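Local coordinates for protein Baccell_00875 (Bacteroides cellulosilyticus DSM 14838, PDB 5NO8) that probably acts as a polysaccharide lyase that removes L-rhamnose caps linked to glucuronic acid on complex arabinogalactan proteins, at residues G189-D194 and D246-K251; R389-E394 and R427-D432; V400-Q405 and K415-R420. All coordinates share one frame; numbering follows the deposited sequence.

Interaction 1: residues G189-D194 and D246-K251; sequences GLVVTD and DDFRHK
Phe248 meets Gly189 and Val191 from helix 245-254, and the same helix carries, on its side away from the strand, a salt bridge: Arg249 NH2 lies 2.7 Å from Asp246 OD1, with an N-H...O angle of 145°. The arginine comes to the anti side of the carboxylate oxygen, somewhat out of the carboxylate plane, and its guanidinium also makes a cation-pi contact with Phe581. The setting is helix-on-sheet packing in the N-terminal beta part of the protein. Helix 245-254 follows strand 232-242 and turns back over the large antiparallel sheet, where the axes of segments 246-251 and 189-194 run at 25° to each other, 9.7 Å apart.

One aromatic ring spans most of that gap. Phe248 has CG anti to the backbone N (chi1 174°), which swings the ring out from the helix and down onto the strand. It arrives edge first: CE1 stands 3.7 Å from Gly189 CA, close to the ring plane, and CD1 is 4.0 Å from the same CA. Gly189 has no side chain, and the ring edge therefore settles directly on its backbone. Tyr175 meets the Phe248 ring edge-to-face, and His242 and Phe581 also pack against it. Further along the strand Val191 adds a looser apolar touch, with CG2 reaching Phe248 CE1 obliquely at 4.2 Å.

Interaction 2: residues R389-E394 and R427-D432; sequences RDEGAE and RKLQTD
Just before the chain reaches Glu391 and Gly392, the two residues that touch Leu429, Asp390 turns its carboxylate forward over the next two residues. Its OD1 accepts from Gly392 N at 3.3 Å, a long but nearly straight bond (164°) that makes an Asx turn. The N-H approaches from well above the carboxylate plane. The same OD1 also takes a salt bridge from Arg395, while OD2 is hydrogen-bonded to Ser438, so the side chain that shapes the turn is itself held by three partners.

Glu391 comes next and contributes both backbone and side chain. Its O sits 4.2 Å from Leu429 CD1, and its CG comes to 4.4 Å from Leu429 CD2, so the two leucine methyls meet different parts of one residue. On the side chain it is the CG methylene that meets the leucine; the carboxylate OE2 is bonded to the backbone N of Val440. Leu429 lies in the region around the C-terminal end of helix 412-429, where residues 427-429 make a wider pi-type turn, and the contact sets this region against the loop leading into helix 396-409, within the C-terminal helical domain.

Gly392 gives the closest approach, its CA lying 3.8 Å from Leu429 CD1. The leucine gets there with CG anti to its carbonyl carbon (chi1 -61°) and the branch extended, which sets the CD1 methyl against the glycine CA. Phe424, five residues earlier on the same helix, packs beside both Glu391 and Leu429.

Interaction 3: residues V400-Q405 and K415-R420; sequences VLLVKQ and KQSLLR
Leu418 pushes its two methyls against Leu402 and Val403, and nearly all of this interface is apolar. The CD2 branch meets side chains: it is 3.8 Å from Leu402 CB and equally 3.8 Å from Val403 CG2, so it sits between two neighbouring residues of the facing helix. The Leu418 and Val403 side chains cross at about a right angle. For Val403, CG1 stands anti to the backbone N (chi1 177°), and it is the other methyl, CG2, that is turned to Leu418.

CD1 of Leu418 touches Val403 CG2 too, but its closest contacts are with main chain. It lies 3.6 Å from Val403 N and 3.7 Å from Leu402 C, pressed against the peptide unit joining those residues.

The polar side of the contact rests on Ser417. Its OG approaches Leu402 CD2 to 4.1 Å, which is only van der Waals packing; the hydroxyl is hydrogen-bonded to Tyr366 OH, with a weak further bond to Gln354. Tyr366 also packs on Leu402 and Leu418, covering one margin of the interface, while Val403 continues onto Gln460 and Val464 of helix 448-465.

The axes of segments 400-405 and 415-420 pass 9.9 Å apart with their directions at 147°, and just two residues separate helix 396-409 from helix 412-429. This is a tight antiparallel alpha-alpha hairpin, the element from which an (alpha/alpha) toroid is built, and the helical domain here is consistent with that fold.

In the fold
Interaction 1 comes first along the chain, in the N-terminal beta region, and lies on the other side of the molecule's centre from the remaining two: its centre is 49 Å from that of interaction 2 and 48 Å from that of interaction 3. Those two belong to the C-terminal helical domain, with centres 16 Å apart and nearest atoms about 8 Å apart. Both use helix 412-429. Interaction 3 is nested within the loop closed by interaction 2: residues 400-405 and 415-420 pair inside the hairpin, while 389-394 and 427-432 meet where its chain enters and leaves. Interaction 1 instead packs a helix on the sheet and reaches Phe581, in a loop of the helical part.

Interaction 1: residues G189-D194 and D246-K251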
# COMPACT_ATOMS: atom_id res chain seq x y z
N GLY A 189 14.17 -0.60 13.57
CA GLY A 189 13.59 0.72 13.60
C GLY A 189 14.63 1.78 13.31
O GLY A 189 15.82 1.58 13.60
N LEU A 190 14.17 2.89 12.75
CA LEU A 190 14.97 4.09 12.56
C LEU A 190 14.10 5.21 13.08
O LEU A 190 12.97 5.37 12.60
CB LEU A 190 15.30 4.31 11.09
CG LEU A 190 16.12 5.56 10.72
CD1 LEU A 190 16.81 5.36 9.38
CD2 LEU A 190 15.26 6.83 10.66
N VAL A 191 14.61 5.96 14.06
CA VAL A 191 13.90 7.07 14.66
C VAL A 191 14.74 8.32 14.52
O VAL A 191 15.90 8.34 14.98
CB VAL A 191 13.58 6.78 16.13
CG1 VAL A 191 13.11 8.04 16.88
CG2 VAL A 191 12.51 5.71 16.20
N VAL A 192 14.17 9.34 13.89
CA VAL A 192 14.86 10.64 13.76
C VAL A 192 14.83 11.35 15.11
O VAL A 192 13.78 11.53 15.76
CB VAL A 192 14.22 11.52 12.66
CG1 VAL A 192 14.77 12.97 12.68
CG2 VAL A 192 14.37 10.87 11.31
N THR A 193 16.01 11.78 15.55
CA THR A 193 16.16 12.47 16.83
C THR A 193 16.69 13.88 16.74
O THR A 193 16.61 14.60 17.71
CB THR A 193 17.08 11.66 17.77
OG1 THR A 193 18.31 11.32 17.10
CG2 THR A 193 16.36 10.37 18.16
N ASP A 194 17.22 14.30 15.59
CA ASP A 194 17.54 15.70 15.38
C ASP A 194 17.32 15.97 13.90
O ASP A 194 17.53 15.09 13.08
CB ASP A 194 18.98 16.01 15.82
CG ASP A 194 19.25 17.51 15.93
OD1 ASP A 194 18.31 18.31 16.13
OD2 ASP A 194 20.43 17.91 15.84
N ASP A 246 4.50 -2.49 19.23
CA ASP A 246 4.44 -1.87 20.56
C ASP A 246 5.80 -1.51 21.08
O ASP A 246 5.98 -0.48 21.71
CB ASP A 246 3.75 -2.79 21.59
CG ASP A 246 2.25 -2.84 21.45
OD1 ASP A 246 1.65 -1.93 20.82
OD2 ASP A 246 1.64 -3.80 22.00
N ASP A 247 6.76 -2.41 20.88
CA ASP A 247 8.11 -2.20 21.34
C ASP A 247 8.75 -1.06 20.54
O ASP A 247 9.42 -0.19 21.11
CB ASP A 247 8.91 -3.49 21.17
CG ASP A 247 10.26 -3.45 21.85
OD1 ASP A 247 10.37 -2.89 22.96
OD2 ASP A 247 11.23 -4.01 21.29
N PHE A 248 8.50 -1.05 19.23
CA PHE A 248 8.96 0.07 18.37
C PHE A 248 8.43 1.41 18.89
O PHE A 248 9.20 2.34 19.11
CB PHE A 248 8.52 -0.12 16.93
CG PHE A 248 8.85 1.06 16.04
CD1 PHE A 248 10.15 1.27 15.57
CD2 PHE A 248 7.86 1.96 15.68
CE1 PHE A 248 10.46 2.35 14.77
CE2 PHE A 248 8.16 3.08 14.89
CZ PHE A 248 9.46 3.26 14.42
N ARG A 249 7.14 1.47 19.15
CA ARG A 249 6.54 2.71 19.66
C ARG A 249 7.10 3.15 20.99
O ARG A 249 7.38 4.34 21.21
CB ARG A 249 5.01 2.57 19.76
CG ARG A 249 4.32 2.67 18.41
CD ARG A 249 2.82 2.73 18.53
NE ARG A 249 2.25 1.44 18.88
CZ ARG A 249 1.75 0.54 18.03
NH1 ARG A 249 1.74 0.70 16.72
NH2 ARG A 249 1.26 -0.58 18.52
N HIS A 250 7.30 2.19 21.89
CA HIS A 250 7.89 2.46 23.19
C HIS A 250 9.28 3.05 23.05
O HIS A 250 9.61 4.07 23.67
CB HIS A 250 7.93 1.17 24.04
CG HIS A 250 8.46 1.37 25.42
ND1 HIS A 250 7.78 2.10 26.38
CD2 HIS A 250 9.62 0.98 26.00
CE1 HIS A 250 8.50 2.13 27.49
NE2 HIS A 250 9.63 1.47 27.29
N LYS A 251 10.10 2.42 22.23
CA LYS A 251 11.47 2.86 21.99
C LYS A 251 11.53 4.22 21.30
O LYS A 251 12.38 5.07 21.65
CB LYS A 251 12.20 1.80 21.18
CG LYS A 251 12.54 0.57 22.00
CD LYS A 251 13.17 -0.49 21.11
CE LYS A 251 13.42 -1.82 21.81
NZ LYS A 251 14.58 -1.73 22.69

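Interaction 2: residues R389-E394 and R427-D432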
# COMPACT_ATOMS: atom_id res chain seq x y z
N ARG A 389 -5.58 -3.06 -19.62
CA ARG A 389 -6.47 -1.94 -19.89
C ARG A 389 -7.64 -2.39 -20.78
O ARG A 389 -8.26 -1.57 -21.47
CB ARG A 389 -5.68 -0.79 -20.55
CG ARG A 389 -4.57 -0.23 -19.66
CD ARG A 389 -3.44 0.43 -20.45
NE ARG A 389 -2.45 0.98 -19.52
CZ ARG A 389 -1.52 0.27 -18.88
NH1 ARG A 389 -1.39 -1.05 -19.08
NH2 ARG A 389 -0.69 0.89 -18.01
N ASP A 390 -7.95 -3.69 -20.72
CA ASP A 390 -8.96 -4.25 -21.60
C ASP A 390 -10.32 -4.27 -20.91
O ASP A 390 -10.48 -3.72 -19.82
CB ASP A 390 -8.48 -5.62 -22.18
CG ASP A 390 -8.56 -6.80 -21.20
OD1 ASP A 390 -9.05 -6.73 -20.04
OD2 ASP A 390 -8.08 -7.88 -21.63
N GLU A 391 -11.29 -4.88 -21.57
CA GLU A 391 -12.71 -4.79 -21.23
C GLU A 391 -13.22 -5.86 -20.26
O GLU A 391 -14.43 -5.94 -20.00
CB GLU A 391 -13.53 -4.77 -22.55
CG GLU A 391 -13.42 -6.03 -23.40
CD GLU A 391 -12.34 -5.97 -24.48
OE1 GLU A 391 -11.26 -5.34 -24.27
OE2 GLU A 391 -12.57 -6.59 -25.55
N GLY A 392 -12.32 -6.68 -19.71
CA GLY A 392 -12.69 -7.73 -18.77
C GLY A 392 -11.76 -7.74 -17.57
O GLY A 392 -11.30 -6.67 -17.13
N ALA A 393 -11.46 -8.93 -17.07
CA ALA A 393 -10.54 -9.13 -15.95
C ALA A 393 -10.95 -8.28 -14.74
O ALA A 393 -12.10 -8.35 -14.30
CB ALA A 393 -9.09 -8.88 -16.39
N GLU A 394 -10.05 -7.43 -14.23
CA GLU A 394 -10.36 -6.68 -13.02
C GLU A 394 -11.51 -5.68 -13.21
O GLU A 394 -12.05 -5.20 -12.20
CB GLU A 394 -9.13 -5.89 -12.54
CG GLU A 394 -8.07 -6.68 -11.83
CD GLU A 394 -7.05 -7.36 -12.74
OE1 GLU A 394 -7.25 -7.46 -13.98
OE2 GLU A 394 -6.02 -7.79 -12.17
N ARG A 427 -21.71 -13.75 -23.04
CA ARG A 427 -21.67 -13.99 -24.48
C ARG A 427 -20.33 -13.64 -25.11
O ARG A 427 -19.90 -14.35 -26.01
CB ARG A 427 -22.78 -13.23 -25.20
CG ARG A 427 -24.17 -13.70 -24.82
CD ARG A 427 -25.22 -12.76 -25.40
NE ARG A 427 -26.56 -13.22 -25.04
CZ ARG A 427 -27.69 -12.57 -25.31
NH1 ARG A 427 -27.68 -11.39 -25.94
NH2 ARG A 427 -28.85 -13.10 -24.91
N LYS A 428 -19.70 -12.55 -24.68
CA LYS A 428 -18.47 -12.06 -25.33
C LYS A 428 -17.17 -12.45 -24.62
O LYS A 428 -16.15 -12.64 -25.29
CB LYS A 428 -18.50 -10.56 -25.51
CG LYS A 428 -19.66 -10.06 -26.36
CD LYS A 428 -19.44 -10.38 -27.84
CE LYS A 428 -20.45 -9.67 -28.72
NZ LYS A 428 -21.84 -10.13 -28.41
N LEU A 429 -17.18 -12.53 -23.29
CA LEU A 429 -15.98 -12.89 -22.54
C LEU A 429 -15.86 -14.37 -22.21
O LEU A 429 -14.77 -14.83 -21.84
CB LEU A 429 -15.87 -12.08 -21.24
CG LEU A 429 -15.77 -10.57 -21.38
CD1 LEU A 429 -15.55 -9.98 -20.00
CD2 LEU A 429 -14.68 -10.12 -22.35
N GLN A 430 -16.96 -15.12 -22.30
CA GLN A 430 -16.91 -16.54 -22.03
C GLN A 430 -17.20 -17.34 -23.31
O GLN A 430 -17.81 -16.83 -24.25
CB GLN A 430 -17.88 -16.90 -20.92
CG GLN A 430 -17.48 -16.42 -19.53
CD GLN A 430 -18.27 -17.13 -18.45
OE1 GLN A 430 -19.50 -17.17 -18.50
NE2 GLN A 430 -17.58 -17.72 -17.48
N THR A 431 -16.72 -18.58 -23.35
CA THR A 431 -17.12 -19.56 -24.37
C THR A 431 -18.37 -20.24 -23.83
O THR A 431 -18.71 -20.10 -22.65
CB THR A 431 -16.05 -20.66 -24.59
OG1 THR A 431 -15.93 -21.48 -23.41
CG2 THR A 431 -14.70 -20.08 -24.93
N ASP A 432 -19.03 -21.02 -24.68
CA ASP A 432 -20.21 -21.78 -24.25
C ASP A 432 -19.88 -22.72 -23.07
O ASP A 432 -20.73 -22.91 -22.20
CB ASP A 432 -20.83 -22.56 -25.43
CG ASP A 432 -22.35 -22.63 -25.35
OD1 ASP A 432 -22.99 -21.55 -25.42
OD2 ASP A 432 -22.92 -23.74 -25.23

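Interaction 3: residues V400-Q405 and K415-R420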
# COMPACT_ATOMS: atom_id res chain seq x y z
N VAL A 400 -19.69 -5.80 -10.10
CA VAL A 400 -19.95 -6.29 -8.76
C VAL A 400 -20.36 -5.09 -7.87
O VAL A 400 -21.30 -5.19 -7.06
CB VAL A 400 -18.76 -7.07 -8.20
CG1 VAL A 400 -19.02 -7.52 -6.78
CG2 VAL A 400 -18.45 -8.28 -9.09
N LEU A 401 -19.68 -3.96 -8.04
CA LEU A 401 -20.06 -2.78 -7.29
C LEU A 401 -21.52 -2.36 -7.61
O LEU A 401 -22.31 -2.08 -6.68
CB LEU A 401 -19.16 -1.59 -7.61
CG LEU A 401 -19.57 -0.27 -6.96
CD1 LEU A 401 -19.66 -0.41 -5.45
CD2 LEU A 401 -18.60 0.83 -7.35
N LEU A 402 -21.84 -2.25 -8.90
CA LEU A 402 -23.20 -1.82 -9.27
C LEU A 402 -24.29 -2.76 -8.74
O LEU A 402 -25.35 -2.27 -8.34
CB LEU A 402 -23.36 -1.56 -10.75
CG LEU A 402 -23.05 -0.14 -11.21
CD1 LEU A 402 -21.67 0.38 -10.80
CD2 LEU A 402 -23.25 -0.01 -12.70
N VAL A 403 -24.02 -4.07 -8.69
CA VAL A 403 -24.95 -5.00 -8.03
C VAL A 403 -25.14 -4.67 -6.56
O VAL A 403 -26.26 -4.62 -6.07
CB VAL A 403 -24.52 -6.48 -8.10
CG1 VAL A 403 -25.51 -7.35 -7.32
CG2 VAL A 403 -24.43 -6.94 -9.53
N LYS A 404 -24.04 -4.48 -5.82
CA LYS A 404 -24.16 -4.24 -4.39
C LYS A 404 -24.94 -2.94 -4.16
O LYS A 404 -25.80 -2.90 -3.29
CB LYS A 404 -22.79 -4.21 -3.70
CG LYS A 404 -22.16 -5.58 -3.67
CD LYS A 404 -20.92 -5.62 -2.80
CE LYS A 404 -20.27 -6.99 -2.88
NZ LYS A 404 -19.26 -7.13 -1.82
N GLN A 405 -24.67 -1.93 -4.97
CA GLN A 405 -25.38 -0.65 -4.84
C GLN A 405 -26.87 -0.82 -5.25
O GLN A 405 -27.76 -0.24 -4.64
CB GLN A 405 -24.72 0.45 -5.66
CG GLN A 405 -25.30 1.85 -5.40
CD GLN A 405 -24.98 2.46 -4.03
OE1 GLN A 405 -24.48 1.82 -3.11
NE2 GLN A 405 -25.34 3.73 -3.90
N LYS A 415 -30.18 -1.88 -12.56
CA LYS A 415 -30.59 -3.22 -12.96
C LYS A 415 -30.49 -3.38 -14.47
O LYS A 415 -29.95 -4.38 -14.93
CB LYS A 415 -32.01 -3.54 -12.50
CG LYS A 415 -32.47 -4.93 -12.88
CD LYS A 415 -33.59 -5.41 -11.98
CE LYS A 415 -34.15 -6.73 -12.48
NZ LYS A 415 -35.31 -7.15 -11.64
N GLN A 416 -30.98 -2.40 -15.22
CA GLN A 416 -30.94 -2.48 -16.69
C GLN A 416 -29.53 -2.44 -17.23
O GLN A 416 -29.19 -3.18 -18.15
CB GLN A 416 -31.80 -1.38 -17.35
CG GLN A 416 -33.30 -1.65 -17.25
CD GLN A 416 -33.66 -3.11 -17.56
OE1 GLN A 416 -33.35 -3.62 -18.65
NE2 GLN A 416 -34.27 -3.80 -16.58
N SER A 417 -28.69 -1.62 -16.62
CA SER A 417 -27.29 -1.57 -16.97
C SER A 417 -26.60 -2.92 -16.71
O SER A 417 -25.82 -3.39 -17.55
CB SER A 417 -26.60 -0.43 -16.19
OG SER A 417 -25.20 -0.46 -16.33
N LEU A 418 -26.87 -3.51 -15.55
CA LEU A 418 -26.29 -4.76 -15.12
C LEU A 418 -26.72 -5.96 -15.97
O LEU A 418 -25.90 -6.84 -16.24
CB LEU A 418 -26.60 -5.06 -13.67
CG LEU A 418 -25.80 -4.21 -12.67
CD1 LEU A 418 -26.49 -4.27 -11.32
CD2 LEU A 418 -24.36 -4.72 -12.56
N LEU A 419 -27.99 -6.00 -16.38
CA LEU A 419 -28.45 -7.08 -17.28
C LEU A 419 -27.67 -7.06 -18.58
O LEU A 419 -27.30 -8.11 -19.10
CB LEU A 419 -29.97 -7.01 -17.51
CG LEU A 419 -30.76 -7.40 -16.26
CD1 LEU A 419 -32.20 -6.91 -16.36
CD2 LEU A 419 -30.75 -8.89 -15.96
N ARG A 420 -27.39 -5.86 -19.09
CA ARG A 420 -26.59 -5.71 -20.27
C ARG A 420 -25.15 -6.12 -20.06
O ARG A 420 -24.55 -6.74 -20.95
CB ARG A 420 -26.63 -4.29 -20.78
CG ARG A 420 -27.95 -3.92 -21.41
CD ARG A 420 -27.97 -2.46 -21.79
NE ARG A 420 -26.87 -2.12 -22.68
CZ ARG A 420 -26.04 -1.07 -22.55
NH1 ARG A 420 -26.18 -0.17 -21.57
NH2 ARG A 420 -25.06 -0.91 -23.44